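Local coordinates for major capsid protein (Faustovirus, PDB 5J7O) that builds the icosahedral shell of a large double-stranded DNA virus, most probably as trimeric capsomers of double jelly-roll subunits, at residues G148-T154 with T345-T351; P231-A235 with R274-Q278; T475-D481 with M511-V517. Residue numbers count along the deposited sequence, not the author numbering.

Interaction 1: G148-T154 with T345-T351; sequences GVYTLYT and TVETLLT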
loop_
_atom_site.group_PDB
_atom_site.type_symbol
_atom_site.label_atom_id
_atom_site.label_comp_id
_atom_site.label_asym_id
_atom_site.label_seq_id
_atom_site.Cartn_x
_atom_site.Cartn_y
_atom_site.Cartn_z
ATOM N N GLY B 148 -48.757 5.917 -23.118
ATOM C CA GLY B 148 -48.884 4.482 -23.263
ATOM C C GLY B 148 -47.940 3.687 -22.395
ATOM O O GLY B 148 -47.736 2.496 -22.649
ATOM N N VAL B 149 -47.353 4.309 -21.377
ATOM C CA VAL B 149 -46.404 3.654 -20.485
ATOM C C VAL B 149 -47.116 3.316 -19.183
ATOM O O VAL B 149 -47.623 4.205 -18.489
ATOM C CB VAL B 149 -45.174 4.537 -20.225
ATOM C CG1 VAL B 149 -44.326 3.945 -19.108
ATOM C CG2 VAL B 149 -44.350 4.690 -21.493
ATOM N N TYR B 150 -47.157 2.028 -18.859
ATOM C CA TYR B 150 -47.653 1.540 -17.581
ATOM C C TYR B 150 -46.446 1.238 -16.702
ATOM O O TYR B 150 -45.637 0.365 -17.035
ATOM C CB TYR B 150 -48.522 0.298 -17.785
ATOM C CG TYR B 150 -49.146 -0.284 -16.534
ATOM C CD1 TYR B 150 -50.196 0.359 -15.891
ATOM C CD2 TYR B 150 -48.706 -1.496 -16.017
ATOM C CE1 TYR B 150 -50.778 -0.179 -14.756
ATOM C CE2 TYR B 150 -49.281 -2.042 -14.884
ATOM C CZ TYR B 150 -50.316 -1.380 -14.258
ATOM O OH TYR B 150 -50.889 -1.922 -13.130
ATOM N N THR B 151 -46.310 1.974 -15.603
ATOM C CA THR B 151 -45.152 1.869 -14.724
ATOM C C THR B 151 -45.548 1.102 -13.470
ATOM O O THR B 151 -46.412 1.552 -12.711
ATOM C CB THR B 151 -44.610 3.253 -14.363
ATOM O OG1 THR B 151 -44.284 3.965 -15.563
ATOM C CG2 THR B 151 -43.360 3.124 -13.507
ATOM N N LEU B 152 -44.910 -0.045 -13.252
ATOM C CA LEU B 152 -45.258 -0.962 -12.174
ATOM C C LEU B 152 -44.117 -1.014 -11.166
ATOM O O LEU B 152 -42.983 -1.350 -11.524
ATOM C CB LEU B 152 -45.552 -2.357 -12.724
ATOM C CG LEU B 152 -46.137 -3.378 -11.748
ATOM C CD1 LEU B 152 -47.598 -3.068 -11.459
ATOM C CD2 LEU B 152 -45.975 -4.791 -12.288
ATOM N N TYR B 153 -44.422 -0.693 -9.910
ATOM C CA TYR B 153 -43.451 -0.701 -8.825
ATOM C C TYR B 153 -43.699 -1.914 -7.940
ATOM O O TYR B 153 -44.813 -2.106 -7.442
ATOM C CB TYR B 153 -43.545 0.579 -7.990
ATOM C CG TYR B 153 -43.501 1.865 -8.786
ATOM C CD1 TYR B 153 -44.655 2.397 -9.345
ATOM C CD2 TYR B 153 -42.309 2.556 -8.961
ATOM C CE1 TYR B 153 -44.623 3.576 -10.067
ATOM C CE2 TYR B 153 -42.267 3.737 -9.679
ATOM C CZ TYR B 153 -43.427 4.242 -10.229
ATOM O OH TYR B 153 -43.390 5.417 -10.947
ATOM N N THR B 154 -42.661 -2.722 -7.733
ATOM C CA THR B 154 -42.750 -3.893 -6.870
ATOM C C THR B 154 -41.572 -3.898 -5.910
ATOM O O THR B 154 -40.426 -3.705 -6.325
ATOM C CB THR B 154 -42.769 -5.194 -7.682
ATOM O OG1 THR B 154 -43.753 -5.102 -8.718
ATOM C CG2 THR B 154 -43.100 -6.378 -6.781
ATOM N N THR B 345 -37.961 -3.083 -7.575
ATOM C CA THR B 345 -38.109 -3.336 -9.002
ATOM C C THR B 345 -39.107 -2.362 -9.609
ATOM O O THR B 345 -40.216 -2.194 -9.089
ATOM C CB THR B 345 -38.562 -4.774 -9.267
ATOM O OG1 THR B 345 -39.693 -5.081 -8.445
ATOM C CG2 THR B 345 -37.444 -5.743 -8.960
ATOM N N VAL B 346 -38.710 -1.728 -10.709
ATOM C CA VAL B 346 -39.594 -0.904 -11.522
ATOM C C VAL B 346 -39.665 -1.521 -12.909
ATOM O O VAL B 346 -38.628 -1.783 -13.531
ATOM C CB VAL B 346 -39.112 0.557 -11.602
ATOM C CG1 VAL B 346 -39.983 1.346 -12.571
ATOM C CG2 VAL B 346 -39.127 1.201 -10.227
ATOM N N GLU B 347 -40.882 -1.767 -13.386
ATOM C CA GLU B 347 -41.116 -2.276 -14.728
ATOM C C GLU B 347 -41.968 -1.276 -15.492
ATOM O O GLU B 347 -42.975 -0.787 -14.971
ATOM C CB GLU B 347 -41.807 -3.642 -14.697
ATOM C CG GLU B 347 -40.987 -4.741 -14.050
ATOM C CD GLU B 347 -41.810 -5.980 -13.760
ATOM O OE1 GLU B 347 -41.704 -6.966 -14.521
ATOM O OE2 GLU B 347 -42.573 -5.962 -12.772
ATOM N N THR B 348 -41.559 -0.968 -16.718
ATOM C CA THR B 348 -42.311 -0.092 -17.603
ATOM C C THR B 348 -42.796 -0.897 -18.800
ATOM O O THR B 348 -42.015 -1.626 -19.421
ATOM C CB THR B 348 -41.461 1.092 -18.070
ATOM O OG1 THR B 348 -40.301 0.610 -18.759
ATOM C CG2 THR B 348 -41.026 1.938 -16.881
ATOM N N LEU B 349 -44.083 -0.772 -19.112
ATOM C CA LEU B 349 -44.701 -1.466 -20.237
ATOM C C LEU B 349 -45.215 -0.422 -21.219
ATOM O O LEU B 349 -46.152 0.321 -20.908
ATOM C CB LEU B 349 -45.834 -2.382 -19.775
ATOM C CG LEU B 349 -45.472 -3.715 -19.111
ATOM C CD1 LEU B 349 -45.049 -3.522 -17.662
ATOM C CD2 LEU B 349 -46.638 -4.687 -19.210
ATOM N N LEU B 350 -44.604 -0.368 -22.400
ATOM C CA LEU B 350 -45.023 0.557 -23.451
ATOM C C LEU B 350 -45.971 -0.184 -24.386
ATOM O O LEU B 350 -45.538 -0.925 -25.272
ATOM C CB LEU B 350 -43.816 1.109 -24.201
ATOM C CG LEU B 350 -44.096 1.974 -25.435
ATOM C CD1 LEU B 350 -44.926 3.195 -25.071
ATOM C CD2 LEU B 350 -42.796 2.387 -26.109
ATOM N N THR B 351 -47.270 0.001 -24.179
ATOM C CA THR B 351 -48.279 -0.483 -25.107
ATOM C C THR B 351 -48.784 0.670 -25.965
ATOM O O THR B 351 -48.617 1.845 -25.631
ATOM C CB THR B 351 -49.450 -1.143 -24.370
ATOM O OG1 THR B 351 -50.041 -0.205 -23.463
ATOM C CG2 THR B 351 -48.979 -2.368 -23.597
HETATM O O HOH W 1 -42.857 -3.919 -10.787
#
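Leu152 lies over the carboxylate end of Glu347, its CD2 3.6 Å from Glu347 OE2, within an antiparallel strand pair that shows how a side-chain network can reinforce a backbone register. Strands 149-158 and 341-351, distant in sequence, are neighbours in a mixed sheet, flanked by strands 138-142 and 364-375. Their segments run at 163°, axes 4.5 Å apart. Three hydrogen-bonded pairs carry the register: Tyr150 with Leu349, Leu152 with Glu347 and Thr154 with Thr345, the shortest backbone bond being Leu152 N to Glu347 O at 2.7 Å. At the far end Thr351 N reaches Gly148 O at 3.0 Å; Gly148 has a positive phi, and a CB there would clash with Thr351 O.

On the face of Val149, Thr151 and Tyr153, Val149 CG2 meets Leu350 CD1 at 3.9 Å, and Tyr153 CD2 touches Val346 CG2 at 3.7 Å. Pro250 of the second subunit packs on Val346 and Thr348, and Val498 of that subunit on Leu349. On the face of Leu152, Thr154 and Glu347, a water donates to Glu347 OE2 at 2.9 Å and lies 2.5 Å from Thr154 OG1, while Glu347 OE1 is held by Tyr367.

Thr345 OG1 donates to Thr154 O at 2.6 Å, and Thr345 N reaches the same oxygen at 2.8 Å. Such chemistry implies a pairing set mainly by backbone bonds, with polar side chains and water tying down one end.

Interaction 2: P231-A235 with R274-Q278; sequences PVEAA and RKLTQ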
loop_
_atom_site.group_PDB
_atom_site.type_symbol
_atom_site.label_atom_id
_atom_site.label_comp_id
_atom_site.label_asym_id
_atom_site.label_seq_id
_atom_site.Cartn_x
_atom_site.Cartn_y
_atom_site.Cartn_z
ATOM N N PRO B 231 -6.821 -6.527 4.916
ATOM C CA PRO B 231 -7.220 -6.889 3.552
ATOM C C PRO B 231 -6.495 -8.139 3.079
ATOM O O PRO B 231 -5.371 -8.429 3.494
ATOM C CB PRO B 231 -6.818 -5.664 2.723
ATOM C CG PRO B 231 -6.726 -4.544 3.706
ATOM C CD PRO B 231 -6.262 -5.165 4.988
ATOM N N VAL B 232 -7.158 -8.886 2.200
ATOM C CA VAL B 232 -6.592 -10.088 1.598
ATOM C C VAL B 232 -6.695 -9.947 0.086
ATOM O O VAL B 232 -7.795 -9.769 -0.452
ATOM C CB VAL B 232 -7.296 -11.368 2.078
ATOM C CG1 VAL B 232 -6.721 -12.581 1.369
ATOM C CG2 VAL B 232 -7.153 -11.515 3.588
ATOM N N GLU B 233 -5.554 -10.028 -0.592
ATOM C CA GLU B 233 -5.490 -9.817 -2.031
ATOM C C GLU B 233 -5.886 -11.088 -2.775
ATOM O O GLU B 233 -5.363 -12.170 -2.494
ATOM C CB GLU B 233 -4.081 -9.383 -2.427
ATOM C CG GLU B 233 -3.846 -9.251 -3.917
ATOM C CD GLU B 233 -2.413 -8.871 -4.232
ATOM O OE1 GLU B 233 -1.628 -9.764 -4.612
ATOM O OE2 GLU B 233 -2.070 -7.679 -4.083
ATOM N N ALA B 234 -6.805 -10.952 -3.729
ATOM C CA ALA B 234 -7.315 -12.079 -4.496
ATOM C C ALA B 234 -7.186 -11.791 -5.983
ATOM O O ALA B 234 -7.500 -10.687 -6.440
ATOM C CB ALA B 234 -8.778 -12.375 -4.145
ATOM N N ALA B 235 -6.731 -12.788 -6.734
ATOM C CA ALA B 235 -6.543 -12.671 -8.173
ATOM C C ALA B 235 -7.694 -13.338 -8.916
ATOM O O ALA B 235 -8.289 -14.309 -8.439
ATOM C CB ALA B 235 -5.213 -13.291 -8.604
ATOM N N ARG B 274 -4.198 -10.517 -15.254
ATOM C CA ARG B 274 -5.217 -10.789 -14.252
ATOM C C ARG B 274 -5.517 -9.511 -13.481
ATOM O O ARG B 274 -4.690 -8.600 -13.405
ATOM C CB ARG B 274 -4.765 -11.868 -13.260
ATOM C CG ARG B 274 -4.025 -13.048 -13.853
ATOM C CD ARG B 274 -3.597 -14.016 -12.753
ATOM N NE ARG B 274 -2.305 -13.667 -12.167
ATOM C CZ ARG B 274 -1.867 -14.123 -10.997
ATOM N NH1 ARG B 274 -2.627 -14.934 -10.272
ATOM N NH2 ARG B 274 -0.675 -13.760 -10.542
ATOM N N LYS B 275 -6.708 -9.457 -12.896
ATOM C CA LYS B 275 -7.047 -8.387 -11.974
ATOM C C LYS B 275 -6.783 -8.831 -10.542
ATOM O O LYS B 275 -6.924 -10.009 -10.199
ATOM C CB LYS B 275 -8.511 -7.967 -12.125
ATOM C CG LYS B 275 -8.844 -7.327 -13.461
ATOM C CD LYS B 275 -10.342 -7.085 -13.617
ATOM C CE LYS B 275 -10.824 -5.929 -12.758
ATOM N NZ LYS B 275 -12.252 -5.603 -13.039
ATOM N N LEU B 276 -6.386 -7.877 -9.709
ATOM C CA LEU B 276 -6.276 -8.082 -8.273
ATOM C C LEU B 276 -7.358 -7.268 -7.583
ATOM O O LEU B 276 -7.487 -6.064 -7.832
ATOM C CB LEU B 276 -4.898 -7.672 -7.746
ATOM C CG LEU B 276 -3.648 -8.336 -8.325
ATOM C CD1 LEU B 276 -2.419 -7.906 -7.537
ATOM C CD2 LEU B 276 -3.784 -9.848 -8.331
ATOM N N THR B 277 -8.143 -7.924 -6.737
ATOM C CA THR B 277 -9.067 -7.238 -5.851
ATOM C C THR B 277 -8.748 -7.628 -4.415
ATOM O O THR B 277 -8.090 -8.639 -4.155
ATOM C CB THR B 277 -10.532 -7.564 -6.174
ATOM O OG1 THR B 277 -11.379 -6.549 -5.619
ATOM C CG2 THR B 277 -10.925 -8.905 -5.579
ATOM N N GLN B 278 -9.215 -6.807 -3.483
ATOM C CA GLN B 278 -8.996 -7.037 -2.066
ATOM C C GLN B 278 -10.318 -7.355 -1.386
ATOM O O GLN B 278 -11.342 -6.723 -1.667
ATOM C CB GLN B 278 -8.340 -5.823 -1.406
ATOM C CG GLN B 278 -7.027 -5.427 -2.048
ATOM C CD GLN B 278 -5.963 -5.077 -1.031
ATOM O OE1 GLN B 278 -4.880 -5.661 -1.025
ATOM N NE2 GLN B 278 -6.264 -4.117 -0.164
#
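Gln278, Ala235 and Glu233 lose the most surface in this small antiparallel pairing, an example of a sheet made to be completed by its neighbours. Gln278 faces Glu233 in a non-hydrogen-bonded pair, CA to CA 4.5 Å, and its amide swings past to bring NE2 within 3.3 Å of Pro231 CB. Glu233 is extended along the same face, so that its CD lies 3.4 Å from Leu276 CD1. Next along, Ala235 sets its CB 3.7 Å from Leu276 CD2 and 3.5 Å from Arg274 NH1.

Between these pairs, Ala234 and Thr277 exchange two backbone bonds: Ala234 N to Thr277 O at 2.7 Å and Thr277 N to Ala234 O at 2.9 Å. The sheet runs on into both other subunits. With few bonds of its own, polar side chains lying along carbon, and the guanidinium of Arg274 answered by a salt bridge to Glu229 of the second subunit, the chemistry implies an element whose bonding is completed by trimer assembly.

Interaction 3: T475-D481 with M511-V517; sequences TNEPVYD and MQNQYIV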
loop_
_atom_site.group_PDB
_atom_site.type_symbol
_atom_site.label_atom_id
_atom_site.label_comp_id
_atom_site.label_asym_id
_atom_site.label_seq_id
_atom_site.Cartn_x
_atom_site.Cartn_y
_atom_site.Cartn_z
ATOM N N THR B 475 -19.767 11.653 4.985
ATOM C CA THR B 475 -21.002 11.304 4.303
ATOM C C THR B 475 -20.769 10.075 3.434
ATOM O O THR B 475 -19.632 9.727 3.106
ATOM C CB THR B 475 -21.524 12.469 3.452
ATOM O OG1 THR B 475 -20.432 13.086 2.758
ATOM C CG2 THR B 475 -22.216 13.501 4.330
ATOM N N ASN B 476 -21.862 9.415 3.067
ATOM C CA ASN B 476 -21.807 8.131 2.378
ATOM C C ASN B 476 -22.274 8.304 0.940
ATOM O O ASN B 476 -23.426 8.681 0.697
ATOM C CB ASN B 476 -22.655 7.093 3.109
ATOM C CG ASN B 476 -22.264 6.951 4.567
ATOM O OD1 ASN B 476 -21.201 6.419 4.885
ATOM N ND2 ASN B 476 -23.122 7.431 5.460
ATOM N N GLU B 477 -21.381 8.021 -0.006
ATOM C CA GLU B 477 -21.674 8.166 -1.425
ATOM C C GLU B 477 -21.754 6.799 -2.083
ATOM O O GLU B 477 -20.745 6.078 -2.130
ATOM C CB GLU B 477 -20.607 9.020 -2.108
ATOM C CG GLU B 477 -20.734 9.075 -3.621
ATOM C CD GLU B 477 -21.901 9.926 -4.088
ATOM O OE1 GLU B 477 -22.607 10.509 -3.237
ATOM O OE2 GLU B 477 -22.109 10.016 -5.314
ATOM N N PRO B 478 -22.915 6.400 -2.600
ATOM C CA PRO B 478 -23.020 5.086 -3.243
ATOM C C PRO B 478 -22.309 5.055 -4.590
ATOM O O PRO B 478 -22.304 6.037 -5.336
ATOM C CB PRO B 478 -24.533 4.890 -3.412
ATOM C CG PRO B 478 -25.170 5.894 -2.493
ATOM C CD PRO B 478 -24.226 7.052 -2.457
ATOM N N VAL B 479 -21.703 3.909 -4.887
ATOM C CA VAL B 479 -21.157 3.604 -6.205
ATOM C C VAL B 479 -21.796 2.300 -6.660
ATOM O O VAL B 479 -21.710 1.286 -5.958
ATOM C CB VAL B 479 -19.624 3.492 -6.188
ATOM C CG1 VAL B 479 -19.114 3.032 -7.545
ATOM C CG2 VAL B 479 -19.000 4.824 -5.807
ATOM N N TYR B 480 -22.439 2.327 -7.823
ATOM C CA TYR B 480 -23.252 1.215 -8.298
ATOM C C TYR B 480 -22.538 0.461 -9.412
ATOM O O TYR B 480 -22.109 1.064 -10.401
ATOM C CB TYR B 480 -24.610 1.705 -8.803
ATOM C CG TYR B 480 -25.532 2.231 -7.728
ATOM C CD1 TYR B 480 -26.238 1.361 -6.906
ATOM C CD2 TYR B 480 -25.714 3.596 -7.548
ATOM C CE1 TYR B 480 -27.088 1.837 -5.927
ATOM C CE2 TYR B 480 -26.563 4.081 -6.571
ATOM C CZ TYR B 480 -27.247 3.197 -5.764
ATOM O OH TYR B 480 -28.094 3.675 -4.790
ATOM N N ASP B 481 -22.418 -0.853 -9.246
ATOM C CA ASP B 481 -22.087 -1.749 -10.347
ATOM C C ASP B 481 -23.393 -2.226 -10.968
ATOM O O ASP B 481 -24.188 -2.903 -10.307
ATOM C CB ASP B 481 -21.251 -2.936 -9.867
ATOM C CG ASP B 481 -19.865 -2.529 -9.406
ATOM O OD1 ASP B 481 -19.430 -1.404 -9.735
ATOM O OD2 ASP B 481 -19.205 -3.339 -8.722
ATOM N N MET B 511 -28.793 -4.181 -10.207
ATOM C CA MET B 511 -27.651 -3.858 -9.362
ATOM C C MET B 511 -26.819 -5.109 -9.115
ATOM O O MET B 511 -27.298 -6.075 -8.515
ATOM C CB MET B 511 -28.122 -3.265 -8.035
ATOM C CG MET B 511 -26.988 -3.001 -7.056
ATOM S SD MET B 511 -27.517 -2.946 -5.332
ATOM C CE MET B 511 -28.484 -1.443 -5.315
ATOM N N GLN B 512 -25.575 -5.094 -9.593
ATOM C CA GLN B 512 -24.687 -6.226 -9.362
ATOM C C GLN B 512 -23.988 -6.116 -8.013
ATOM O O GLN B 512 -23.835 -7.118 -7.307
ATOM C CB GLN B 512 -23.661 -6.324 -10.490
ATOM C CG GLN B 512 -22.830 -7.598 -10.470
ATOM C CD GLN B 512 -21.766 -7.618 -11.549
ATOM O OE1 GLN B 512 -21.125 -6.603 -11.825
ATOM N NE2 GLN B 512 -21.574 -8.776 -12.168
ATOM N N ASN B 513 -23.578 -4.907 -7.637
ATOM C CA ASN B 513 -22.978 -4.651 -6.337
ATOM C C ASN B 513 -23.016 -3.150 -6.089
ATOM O O ASN B 513 -23.246 -2.356 -7.003
ATOM C CB ASN B 513 -21.544 -5.187 -6.262
ATOM C CG ASN B 513 -21.067 -5.378 -4.835
ATOM O OD1 ASN B 513 -21.728 -4.954 -3.884
ATOM N ND2 ASN B 513 -19.913 -6.015 -4.677
ATOM N N GLN B 514 -22.784 -2.773 -4.833
ATOM C CA GLN B 514 -22.782 -1.371 -4.438
ATOM C C GLN B 514 -21.689 -1.137 -3.408
ATOM O O GLN B 514 -21.584 -1.885 -2.433
ATOM C CB GLN B 514 -24.141 -0.952 -3.866
ATOM C CG GLN B 514 -24.187 0.485 -3.364
ATOM C CD GLN B 514 -25.545 0.872 -2.810
ATOM O OE1 GLN B 514 -25.725 1.972 -2.288
ATOM N NE2 GLN B 514 -26.511 -0.035 -2.924
ATOM N N TYR B 515 -20.882 -0.101 -3.629
ATOM C CA TYR B 515 -19.851 0.318 -2.692
ATOM C C TYR B 515 -20.283 1.596 -1.985
ATOM O O TYR B 515 -21.050 2.397 -2.528
ATOM C CB TYR B 515 -18.512 0.567 -3.399
ATOM C CG TYR B 515 -17.938 -0.612 -4.154
ATOM C CD1 TYR B 515 -18.289 -0.853 -5.476
ATOM C CD2 TYR B 515 -17.019 -1.467 -3.555
ATOM C CE1 TYR B 515 -17.757 -1.922 -6.174
ATOM C CE2 TYR B 515 -16.483 -2.539 -4.246
ATOM C CZ TYR B 515 -16.855 -2.762 -5.555
ATOM O OH TYR B 515 -16.323 -3.826 -6.246
ATOM N N ILE B 516 -19.779 1.786 -0.768
ATOM C CA ILE B 516 -19.968 3.020 -0.013
ATOM C C ILE B 516 -18.620 3.722 0.077
ATOM O O ILE B 516 -17.656 3.165 0.616
ATOM C CB ILE B 516 -20.542 2.756 1.388
ATOM C CG1 ILE B 516 -22.018 2.363 1.303
ATOM C CG2 ILE B 516 -20.374 3.987 2.268
ATOM C CD1 ILE B 516 -22.925 3.497 0.875
ATOM N N VAL B 517 -18.553 4.937 -0.452
ATOM C CA VAL B 517 -17.343 5.755 -0.405
ATOM C C VAL B 517 -17.458 6.692 0.794
ATOM O O VAL B 517 -18.381 7.520 0.829
ATOM C CB VAL B 517 -17.144 6.550 -1.701
ATOM C CG1 VAL B 517 -15.936 7.466 -1.577
ATOM C CG2 VAL B 517 -16.977 5.608 -2.880
HETATM O O HOH W 2 -19.843 -6.158 -9.030
#
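Val479 is the apolar centre of this strand pair: its CG2 meets Val517 CG2 at 3.6 Å, and its CB lies 4.2 Å from Tyr515 CB. Val479 and Tyr515 also form a hydrogen-bonded pair, with Val479 N to Tyr515 O at 2.9 Å and Tyr515 N to Val479 O at 2.8 Å. On the opposite face Met511 CE touches the edge of the Tyr480 ring, 3.6 Å from CE1, and Pro478 CB comes within 3.3 Å of Gln514 OE1. Pro478, at a non-hydrogen-bonded position of a strand outermost in its sheet within this chain, gives up no bond to 511-517 by lacking an N-H.

Farther out, Asp481 has the largest buried surface. It stands opposite both Gln512 and Asn513, a classic beta bulge: Asp481 O accepts from Gln512 N at 2.7 Å and only weakly from Asn513 N at 3.4 Å. A water donates to Asp481 OD2 at 2.9 Å and to Gln512 OE1 at 3.1 Å. At this bulged end Gln512 bonds to Gln512 of both neighbouring subunits; toward the other, Glu477 accepts from Ala270 of the second subunit. This chemistry implies a register set by backbone bonds, with polar ends turned to other subunits.

In the fold
Interactions 1 and 3 belong to one mixed sheet: 149-158 pairs with 341-351, strand 364-375 follows, and 503-521 and 473-490 complete that side. Their centres lie 25 Å apart, nearest atoms about 9 Å. Within this chain interaction 2 is a two-stranded sheet, which strands of the other subunits extend; its centre is 19 Å from that of interaction 3 and 40 Å from that of interaction 1. Along the chain, interaction 2 falls between the two strands of interaction 1, and interaction 3 follows both. All three touch the second subunit. Strands distant in sequence are thus brought together in a region that probably helps hold the trimer together, above all at interactions 2 and 3, which also reach the third subunit.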